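Local coordinates for protein nucleoporin NUP170 (PDB 5HAX) that probably serves as a scaffold nucleoporin of the nuclear pore complex, with a beta-propeller followed by a helical region, at residues 243-251 and 290-298; 315-326 and 339-350. All coordinates share one frame; numbering follows the deposited sequence.

Contact 1: 243-251 and 290-298; sequences YSLSNRSTI and KTNIVALSP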
loop_
_atom_site.group_PDB
_atom_site.type_symbol
_atom_site.label_atom_id
_atom_site.label_comp_id
_atom_site.label_asym_id
_atom_site.label_seq_id
_atom_site.Cartn_x
_atom_site.Cartn_y
_atom_site.Cartn_z
ATOM N N TYR A 243 -12.960 -0.640 -15.031
ATOM C CA TYR A 243 -13.013 0.672 -15.665
ATOM C C TYR A 243 -12.172 0.674 -16.935
ATOM O O TYR A 243 -11.101 0.060 -16.976
ATOM C CB TYR A 243 -12.492 1.775 -14.739
ATOM C CG TYR A 243 -13.175 1.887 -13.396
ATOM C CD1 TYR A 243 -14.355 2.601 -13.253
ATOM C CD2 TYR A 243 -12.620 1.302 -12.265
ATOM C CE1 TYR A 243 -14.976 2.716 -12.022
ATOM C CE2 TYR A 243 -13.231 1.410 -11.029
ATOM C CZ TYR A 243 -14.409 2.121 -10.913
ATOM O OH TYR A 243 -15.024 2.238 -9.687
ATOM N N SER A 244 -12.651 1.377 -17.961
ATOM C CA SER A 244 -11.864 1.651 -19.156
ATOM C C SER A 244 -11.782 3.155 -19.383
ATOM O O SER A 244 -12.736 3.891 -19.101
ATOM C CB SER A 244 -12.455 0.973 -20.401
ATOM O OG SER A 244 -13.552 1.704 -20.923
ATOM N N LEU A 245 -10.635 3.598 -19.889
ATOM C CA LEU A 245 -10.417 4.974 -20.312
ATOM C C LEU A 245 -10.178 4.983 -21.814
ATOM O O LEU A 245 -9.375 4.193 -22.319
ATOM C CB LEU A 245 -9.221 5.587 -19.580
ATOM C CG LEU A 245 -8.868 7.036 -19.930
ATOM C CD1 LEU A 245 -9.987 7.976 -19.515
ATOM C CD2 LEU A 245 -7.556 7.441 -19.270
ATOM N N SER A 246 -10.877 5.864 -22.524
ATOM C CA SER A 246 -10.768 5.941 -23.973
ATOM C C SER A 246 -9.881 7.113 -24.384
ATOM O O SER A 246 -9.498 7.959 -23.573
ATOM C CB SER A 246 -12.151 6.074 -24.617
ATOM O OG SER A 246 -12.529 7.434 -24.750
ATOM N N ASN A 247 -9.552 7.144 -25.678
ATOM C CA ASN A 247 -8.738 8.221 -26.230
ATOM C C ASN A 247 -9.483 9.546 -26.262
ATOM O O ASN A 247 -8.846 10.597 -26.382
ATOM C CB ASN A 247 -8.285 7.870 -27.642
ATOM C CG ASN A 247 -9.440 7.822 -28.619
ATOM O OD1 ASN A 247 -10.393 7.067 -28.431
ATOM N ND2 ASN A 247 -9.376 8.651 -29.652
ATOM N N ARG A 248 -10.812 9.514 -26.181
ATOM C CA ARG A 248 -11.626 10.715 -26.064
ATOM C C ARG A 248 -11.887 11.097 -24.613
ATOM O O ARG A 248 -12.740 11.953 -24.353
ATOM C CB ARG A 248 -12.959 10.519 -26.791
ATOM C CG ARG A 248 -12.812 10.030 -28.220
ATOM C CD ARG A 248 -14.159 9.935 -28.921
ATOM N NE ARG A 248 -14.760 11.251 -29.119
ATOM C CZ ARG A 248 -14.459 12.069 -30.124
ATOM N NH1 ARG A 248 -15.057 13.250 -30.219
ATOM N NH2 ARG A 248 -13.561 11.716 -31.035
ATOM N N SER A 249 -11.185 10.469 -23.670
ATOM C CA SER A 249 -11.321 10.725 -22.240
ATOM C C SER A 249 -12.680 10.292 -21.696
ATOM O O SER A 249 -13.129 10.809 -20.670
ATOM C CB SER A 249 -11.059 12.201 -21.911
ATOM O OG SER A 249 -9.768 12.588 -22.354
ATOM N N THR A 250 -13.340 9.345 -22.361
ATOM C CA THR A 250 -14.578 8.767 -21.848
ATOM C C THR A 250 -14.260 7.677 -20.831
ATOM O O THR A 250 -13.408 6.816 -21.078
ATOM C CB THR A 250 -15.415 8.186 -22.987
ATOM O OG1 THR A 250 -15.833 9.242 -23.861
ATOM C CG2 THR A 250 -16.651 7.465 -22.444
ATOM N N ILE A 251 -14.961 7.709 -19.700
ATOM C CA ILE A 251 -14.795 6.737 -18.623
ATOM C C ILE A 251 -16.003 5.811 -18.641
ATOM O O ILE A 251 -17.143 6.264 -18.485
ATOM C CB ILE A 251 -14.664 7.422 -17.253
ATOM C CG1 ILE A 251 -13.470 8.381 -17.240
ATOM C CG2 ILE A 251 -14.530 6.378 -16.148
ATOM C CD1 ILE A 251 -13.385 9.228 -15.983
ATOM N N LYS A 290 -10.508 21.026 -24.385
ATOM C CA LYS A 290 -9.231 20.682 -24.996
ATOM C C LYS A 290 -8.408 19.736 -24.126
ATOM O O LYS A 290 -7.491 19.084 -24.635
ATOM C CB LYS A 290 -8.445 21.969 -25.267
ATOM C CG LYS A 290 -7.070 21.792 -25.900
ATOM C CD LYS A 290 -7.148 21.160 -27.281
ATOM C CE LYS A 290 -5.813 21.274 -28.006
ATOM N NZ LYS A 290 -5.816 20.583 -29.325
ATOM N N THR A 291 -8.734 19.632 -22.842
ATOM C CA THR A 291 -7.945 18.840 -21.909
ATOM C C THR A 291 -8.195 17.347 -22.106
ATOM O O THR A 291 -9.316 16.921 -22.396
ATOM C CB THR A 291 -8.292 19.249 -20.477
ATOM O OG1 THR A 291 -8.156 20.670 -20.348
ATOM C CG2 THR A 291 -7.388 18.561 -19.470
ATOM N N ASN A 292 -7.139 16.554 -21.935
ATOM C CA ASN A 292 -7.195 15.103 -22.044
ATOM C C ASN A 292 -7.032 14.472 -20.665
ATOM O O ASN A 292 -6.252 14.958 -19.841
ATOM C CB ASN A 292 -6.096 14.570 -22.973
ATOM C CG ASN A 292 -6.289 14.991 -24.420
ATOM O OD1 ASN A 292 -7.357 14.800 -24.999
ATOM N ND2 ASN A 292 -5.250 15.567 -25.009
ATOM N N ILE A 293 -7.771 13.392 -20.422
ATOM C CA ILE A 293 -7.552 12.538 -19.257
ATOM C C ILE A 293 -6.571 11.448 -19.672
ATOM O O ILE A 293 -6.841 10.682 -20.604
ATOM C CB ILE A 293 -8.873 11.934 -18.746
ATOM C CG1 ILE A 293 -9.813 13.049 -18.275
ATOM C CG2 ILE A 293 -8.607 10.942 -17.605
ATOM C CD1 ILE A 293 -11.186 12.571 -17.831
ATOM N N VAL A 294 -5.433 11.375 -18.980
ATOM C CA VAL A 294 -4.348 10.486 -19.388
ATOM C C VAL A 294 -4.281 9.196 -18.572
ATOM O O VAL A 294 -3.622 8.239 -19.009
ATOM C CB VAL A 294 -2.989 11.215 -19.314
ATOM C CG1 VAL A 294 -2.992 12.439 -20.217
ATOM C CG2 VAL A 294 -2.655 11.601 -17.876
ATOM N N ALA A 295 -4.933 9.133 -17.412
ATOM C CA ALA A 295 -4.834 7.942 -16.580
ATOM C C ALA A 295 -5.976 7.910 -15.578
ATOM O O ALA A 295 -6.494 8.953 -15.170
ATOM C CB ALA A 295 -3.493 7.888 -15.839
ATOM N N LEU A 296 -6.356 6.693 -15.191
ATOM C CA LEU A 296 -7.292 6.456 -14.104
ATOM C C LEU A 296 -6.597 5.669 -13.001
ATOM O O LEU A 296 -5.557 5.042 -13.216
ATOM C CB LEU A 296 -8.532 5.685 -14.579
ATOM C CG LEU A 296 -9.327 6.288 -15.738
ATOM C CD1 LEU A 296 -10.511 5.397 -16.080
ATOM C CD2 LEU A 296 -9.793 7.703 -15.414
ATOM N N SER A 297 -7.185 5.715 -11.810
ATOM C CA SER A 297 -6.711 4.923 -10.683
ATOM C C SER A 297 -7.890 4.575 -9.782
ATOM O O SER A 297 -8.455 5.466 -9.135
ATOM C CB SER A 297 -5.645 5.678 -9.895
ATOM O OG SER A 297 -5.034 4.828 -8.943
ATOM N N PRO A 298 -8.303 3.309 -9.718
ATOM C CA PRO A 298 -9.429 2.953 -8.846
ATOM C C PRO A 298 -9.104 3.188 -7.379
ATOM O O PRO A 298 -7.963 3.041 -6.937
ATOM C CB PRO A 298 -9.648 1.463 -9.136
ATOM C CG PRO A 298 -9.015 1.230 -10.467
ATOM C CD PRO A 298 -7.844 2.154 -10.508
HETATM O O HOH W 1 -9.287 13.022 -24.839
HETATM O O HOH W 2 -7.225 10.808 -23.607
#
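Ser249 reaches across to the backbone of Ile293, its OG accepting the Ile293 N-H at 2.9 Å in a nearly straight bond (174°). A short side chain suits this place, since it closes the type I turn begun at Ser246 and the hydroxyl lies close to the backbone at Asn292. A water joins the same OG to Asn247 O and Asn292 OD1. Ser246 stiffens the turn from within: its OG accepts from Arg248 N, making an ST turn, and from Thr250 N, while Glu228 holds it from outside. On the strand leading into the turn the contact is apolar. Leu245 begins with CB against Leu296 CD1 at 3.7 Å; CG, anti to the backbone N (chi1 180°), is carried across toward 290-298. Of its methyls, CD1 meets Ile293 CG2 at 3.8 Å and CD2 lies 3.6 Å from Ile293 O and close to Ala295 N. This is the interior of a beta-propeller, where neighbouring blades pack face against face: strands 243-246 and 293-298 run antiparallel but approach only to 7.8 Å, so side chains rather than backbone bonds fill the interval. Replacing Ile293 by an alanine would probably cost Leu245 CD1 its contact with CG2 and open a gap beside Ser249 CB, where CG1 and CD1 now pack. Beta-branched Ile251 sends CD1 to Leu296 CD2 at 3.9 Å, so that Leu296 is gripped by both Leu245 and Ile251. At the far end the Tyr243 and Pro298 side chains pass alongside, heading opposite ways, ring carbon CD2 of Tyr243 meeting Pro298 CG obliquely at 4.0 Å.

Contact 2: 315-326 and 339-350; sequences TGCRLFLSATSS and PQSMQLQFVKFP
Strands 318-324 and 341-348 pair antiparallel from Arg318 with Lys348 to Thr324 with Ser341, strongly twisted (138° between their directions) and interrupted where Gln345 and Phe346 both face Phe320, a classic beta bulge. There Phe320 O accepts Gln345 N at 3.2 Å and, weakly, Phe346 N. Gln340 and Ser341, both facing Thr324, form a second classic bulge. Beside the first, Gln345 bends back so that its NE2 gives Ser322 OG a weak bond. Phe320 and Phe346 lie alongside each other, their planes inclined at 52°; Phe320 CD2 comes to the edge of the Phe346 ring, 3.6 Å from Phe346 CD1. On the same face, Lys348 CG, anti to its own nitrogen (chi1 -171°), lies over the guanidinium of Arg318, 3.7 Å from Arg318 NH1. Glu427 makes salt bridges to both residues and probably eases the proximity of their like charges. These are the third and fourth strands of a propeller blade, which strand 33-35 extends beyond 341-348. Apolar residues suit the opposite face, where Leu321 and Met342 pack toward strand 263-268 of the preceding blade: Leu344 CD1 meets Leu319 CB at 3.7 Å, and Leu321 CD2 crosses to Met342 CG at the same distance. Just beyond the strand ends, Cys317 SG touches Phe349 CD1 at 3.8 Å, an oblique sulfur-aromatic contact, while Val347 CG1 covers the centre of that ring. Gly316 fits because a side chain there would jam against the preceding carbonyl and crowd Pro350. A water in the guanidinium plane accepts from Arg318 NE at 2.8 Å and donates to Gly316 O and Lys348 O.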
loop_
_atom_site.group_PDB
_atom_site.type_symbol
_atom_site.label_atom_id
_atom_site.label_comp_id
_atom_site.label_asym_id
_atom_site.label_seq_id
_atom_site.Cartn_x
_atom_site.Cartn_y
_atom_site.Cartn_z
ATOM N N THR A 315 -3.065 18.399 -17.669
ATOM C CA THR A 315 -2.650 19.617 -16.984
ATOM C C THR A 315 -2.272 19.371 -15.529
ATOM O O THR A 315 -1.879 20.316 -14.838
ATOM C CB THR A 315 -3.763 20.668 -17.050
ATOM O OG1 THR A 315 -4.985 20.103 -16.562
ATOM C CG2 THR A 315 -3.964 21.147 -18.483
ATOM N N GLY A 316 -2.387 18.135 -15.051
ATOM C CA GLY A 316 -1.984 17.792 -13.703
ATOM C C GLY A 316 -3.076 17.852 -12.662
ATOM O O GLY A 316 -2.769 17.763 -11.467
ATOM N N CYS A 317 -4.336 17.999 -13.067
ATOM C CA CYS A 317 -5.441 18.017 -12.120
ATOM C C CYS A 317 -5.866 16.594 -11.797
ATOM O O CYS A 317 -6.015 15.762 -12.697
ATOM C CB CYS A 317 -6.624 18.797 -12.688
ATOM S SG CYS A 317 -6.278 20.537 -13.013
ATOM N N ARG A 318 -6.054 16.316 -10.510
ATOM C CA ARG A 318 -6.569 15.034 -10.047
ATOM C C ARG A 318 -8.068 15.187 -9.815
ATOM O O ARG A 318 -8.492 15.910 -8.906
ATOM C CB ARG A 318 -5.849 14.579 -8.780
ATOM C CG ARG A 318 -4.503 13.919 -9.038
ATOM C CD ARG A 318 -3.736 13.681 -7.745
ATOM N NE ARG A 318 -3.026 14.878 -7.302
ATOM C CZ ARG A 318 -2.464 15.018 -6.106
ATOM N NH1 ARG A 318 -1.831 16.142 -5.800
ATOM N NH2 ARG A 318 -2.531 14.036 -5.215
ATOM N N LEU A 319 -8.864 14.512 -10.642
ATOM C CA LEU A 319 -10.318 14.530 -10.549
ATOM C C LEU A 319 -10.770 13.308 -9.757
ATOM O O LEU A 319 -10.493 12.173 -10.156
ATOM C CB LEU A 319 -10.953 14.522 -11.939
ATOM C CG LEU A 319 -10.337 15.437 -13.001
ATOM C CD1 LEU A 319 -11.042 15.239 -14.338
ATOM C CD2 LEU A 319 -10.402 16.890 -12.569
ATOM N N PHE A 320 -11.470 13.541 -8.651
ATOM C CA PHE A 320 -11.969 12.468 -7.797
ATOM C C PHE A 320 -13.470 12.319 -8.010
ATOM O O PHE A 320 -14.235 13.253 -7.744
ATOM C CB PHE A 320 -11.647 12.750 -6.332
ATOM C CG PHE A 320 -10.189 12.613 -6.008
ATOM C CD1 PHE A 320 -9.682 11.412 -5.539
ATOM C CD2 PHE A 320 -9.323 13.676 -6.195
ATOM C CE1 PHE A 320 -8.340 11.277 -5.248
ATOM C CE2 PHE A 320 -7.977 13.549 -5.907
ATOM C CZ PHE A 320 -7.484 12.345 -5.434
ATOM N N LEU A 321 -13.883 11.146 -8.484
ATOM C CA LEU A 321 -15.265 10.893 -8.865
ATOM C C LEU A 321 -15.916 9.915 -7.904
ATOM O O LEU A 321 -15.332 8.885 -7.549
ATOM C CB LEU A 321 -15.358 10.332 -10.285
ATOM C CG LEU A 321 -14.814 11.251 -11.377
ATOM C CD1 LEU A 321 -13.453 10.758 -11.829
ATOM C CD2 LEU A 321 -15.784 11.338 -12.544
ATOM N N SER A 322 -17.136 10.245 -7.500
ATOM C CA SER A 322 -17.988 9.332 -6.762
ATOM C C SER A 322 -18.830 8.514 -7.732
ATOM O O SER A 322 -18.966 8.845 -8.911
ATOM C CB SER A 322 -18.902 10.099 -5.808
ATOM O OG SER A 322 -19.818 10.901 -6.536
ATOM N N ALA A 323 -19.391 7.427 -7.214
ATOM C CA ALA A 323 -20.367 6.633 -7.940
ATOM C C ALA A 323 -21.402 6.141 -6.942
ATOM O O ALA A 323 -21.068 5.840 -5.794
ATOM C CB ALA A 323 -19.718 5.452 -8.668
ATOM N N THR A 324 -22.657 6.074 -7.380
ATOM C CA THR A 324 -23.757 5.720 -6.495
ATOM C C THR A 324 -24.753 4.848 -7.238
ATOM O O THR A 324 -24.978 5.026 -8.439
ATOM C CB THR A 324 -24.465 6.968 -5.955
ATOM O OG1 THR A 324 -24.884 7.797 -7.047
ATOM C CG2 THR A 324 -23.536 7.760 -5.048
ATOM N N SER A 325 -25.337 3.899 -6.514
ATOM C CA SER A 325 -26.393 3.055 -7.043
ATOM C C SER A 325 -27.740 3.742 -6.873
ATOM O O SER A 325 -27.930 4.572 -5.979
ATOM C CB SER A 325 -26.408 1.698 -6.337
ATOM O OG SER A 325 -27.422 0.862 -6.865
ATOM N N SER A 326 -28.679 3.390 -7.752
ATOM C CA SER A 326 -30.020 3.955 -7.658
ATOM C C SER A 326 -30.744 3.466 -6.411
ATOM O O SER A 326 -31.590 4.183 -5.867
ATOM C CB SER A 326 -30.824 3.602 -8.907
ATOM O OG SER A 326 -30.063 3.822 -10.082
ATOM N N PRO A 339 -23.278 0.278 -9.304
ATOM C CA PRO A 339 -23.624 1.696 -9.407
ATOM C C PRO A 339 -24.230 1.996 -10.768
ATOM O O PRO A 339 -24.094 1.230 -11.723
ATOM C CB PRO A 339 -22.279 2.406 -9.223
ATOM C CG PRO A 339 -21.283 1.428 -9.739
ATOM C CD PRO A 339 -21.823 0.061 -9.408
ATOM N N GLN A 340 -24.917 3.136 -10.845
ATOM C CA GLN A 340 -25.557 3.566 -12.079
ATOM C C GLN A 340 -25.281 5.023 -12.417
ATOM O O GLN A 340 -25.734 5.495 -13.466
ATOM C CB GLN A 340 -27.075 3.340 -12.000
ATOM C CG GLN A 340 -27.472 1.877 -11.853
ATOM C CD GLN A 340 -27.032 1.029 -13.035
ATOM O OE1 GLN A 340 -26.864 1.531 -14.148
ATOM N NE2 GLN A 340 -26.835 -0.264 -12.796
ATOM N N SER A 341 -24.540 5.740 -11.576
ATOM C CA SER A 341 -24.229 7.142 -11.802
ATOM C C SER A 341 -22.808 7.408 -11.333
ATOM O O SER A 341 -22.315 6.761 -10.406
ATOM C CB SER A 341 -25.216 8.056 -11.063
ATOM O OG SER A 341 -24.895 9.422 -11.254
ATOM N N MET A 342 -22.149 8.360 -11.993
ATOM C CA MET A 342 -20.800 8.782 -11.643
ATOM C C MET A 342 -20.711 10.291 -11.794
ATOM O O MET A 342 -21.179 10.850 -12.791
ATOM C CB MET A 342 -19.743 8.098 -12.525
ATOM C CG MET A 342 -18.329 8.641 -12.340
ATOM S SD MET A 342 -17.093 7.739 -13.301
ATOM C CE MET A 342 -17.008 6.201 -12.391
ATOM N N GLN A 343 -20.104 10.948 -10.806
ATOM C CA GLN A 343 -20.076 12.403 -10.760
ATOM C C GLN A 343 -18.725 12.893 -10.267
ATOM O O GLN A 343 -18.181 12.369 -9.289
ATOM C CB GLN A 343 -21.187 12.938 -9.846
ATOM C CG GLN A 343 -21.245 14.453 -9.759
ATOM C CD GLN A 343 -22.364 14.936 -8.858
ATOM O OE1 GLN A 343 -23.244 14.167 -8.473
ATOM N NE2 GLN A 343 -22.333 16.218 -8.512
ATOM N N LEU A 344 -18.192 13.908 -10.945
ATOM C CA LEU A 344 -16.991 14.583 -10.472
ATOM C C LEU A 344 -17.337 15.444 -9.263
ATOM O O LEU A 344 -18.112 16.399 -9.374
ATOM C CB LEU A 344 -16.378 15.430 -11.584
ATOM C CG LEU A 344 -15.244 16.366 -11.153
ATOM C CD1 LEU A 344 -14.166 15.606 -10.394
ATOM C CD2 LEU A 344 -14.647 17.073 -12.360
ATOM N N GLN A 345 -16.757 15.108 -8.113
ATOM C CA GLN A 345 -17.077 15.739 -6.838
ATOM C C GLN A 345 -15.984 16.659 -6.319
ATOM O O GLN A 345 -16.288 17.742 -5.815
ATOM C CB GLN A 345 -17.352 14.664 -5.778
ATOM C CG GLN A 345 -18.606 13.838 -6.015
ATOM C CD GLN A 345 -19.873 14.569 -5.614
ATOM O OE1 GLN A 345 -19.871 15.785 -5.429
ATOM N NE2 GLN A 345 -20.963 13.825 -5.469
ATOM N N PHE A 346 -14.720 16.252 -6.426
ATOM C CA PHE A 346 -13.614 16.944 -5.782
ATOM C C PHE A 346 -12.416 16.986 -6.720
ATOM O O PHE A 346 -12.159 16.023 -7.446
ATOM C CB PHE A 346 -13.239 16.247 -4.466
ATOM C CG PHE A 346 -11.988 16.773 -3.836
ATOM C CD1 PHE A 346 -10.776 16.134 -4.036
ATOM C CD2 PHE A 346 -12.021 17.904 -3.042
ATOM C CE1 PHE A 346 -9.622 16.617 -3.457
ATOM C CE2 PHE A 346 -10.870 18.393 -2.461
ATOM C CZ PHE A 346 -9.668 17.750 -2.668
ATOM N N VAL A 347 -11.684 18.100 -6.695
ATOM C CA VAL A 347 -10.512 18.299 -7.544
ATOM C C VAL A 347 -9.342 18.725 -6.668
ATOM O O VAL A 347 -9.455 19.683 -5.896
ATOM C CB VAL A 347 -10.762 19.361 -8.635
ATOM C CG1 VAL A 347 -9.517 19.535 -9.503
ATOM C CG2 VAL A 347 -11.963 18.987 -9.488
ATOM N N LYS A 348 -8.214 18.027 -6.807
ATOM C CA LYS A 348 -6.945 18.467 -6.235
ATOM C C LYS A 348 -6.128 19.112 -7.349
ATOM O O LYS A 348 -5.688 18.428 -8.281
ATOM C CB LYS A 348 -6.188 17.304 -5.595
ATOM C CG LYS A 348 -4.961 17.734 -4.783
ATOM C CD LYS A 348 -5.355 18.539 -3.539
ATOM C CE LYS A 348 -4.178 19.302 -2.944
ATOM N NZ LYS A 348 -3.362 18.477 -2.014
ATOM N N PHE A 349 -5.934 20.425 -7.255
ATOM C CA PHE A 349 -5.192 21.155 -8.267
ATOM C C PHE A 349 -3.686 21.021 -8.050
ATOM O O PHE A 349 -3.233 20.687 -6.953
ATOM C CB PHE A 349 -5.596 22.626 -8.258
ATOM C CG PHE A 349 -6.952 22.886 -8.856
ATOM C CD1 PHE A 349 -7.114 22.971 -10.229
ATOM C CD2 PHE A 349 -8.063 23.046 -8.045
ATOM C CE1 PHE A 349 -8.358 23.210 -10.782
ATOM C CE2 PHE A 349 -9.311 23.286 -8.593
ATOM C CZ PHE A 349 -9.456 23.367 -9.964
ATOM N N PRO A 350 -2.891 21.289 -9.082
ATOM C CA PRO A 350 -1.444 21.032 -9.004
ATOM C C PRO A 350 -0.747 21.963 -8.029
ATOM O O PRO A 350 -1.238 23.066 -7.742
ATOM C CB PRO A 350 -0.958 21.290 -10.440
ATOM C CG PRO A 350 -2.165 21.254 -11.291
ATOM C CD PRO A 350 -3.305 21.696 -10.436
HETATM O O HOH W 3 -3.048 17.412 -8.571
#

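The two contacts follow one another along the chain. Contact 1 closes first: from 243-251 the chain completes its blade with strands 251-255 and 263-268, passes through helix 270-279 and returns as 290-298, the edge strand of the next sheet. Strand 307-313 then carries it across that sheet to 315-326, and a loop of 12 residues, partly disordered, brings it back as 339-350 to close contact 2. Contact 1 thus ties two blades together, whereas contact 2 joins neighbouring strands within the second blade. They touch at Met342, whose CE lies 4.1 Å from Tyr243 CE1 and whose SD packs against Ile251 CG2, and again where Thr291 CG2 lies against Thr315 OG1.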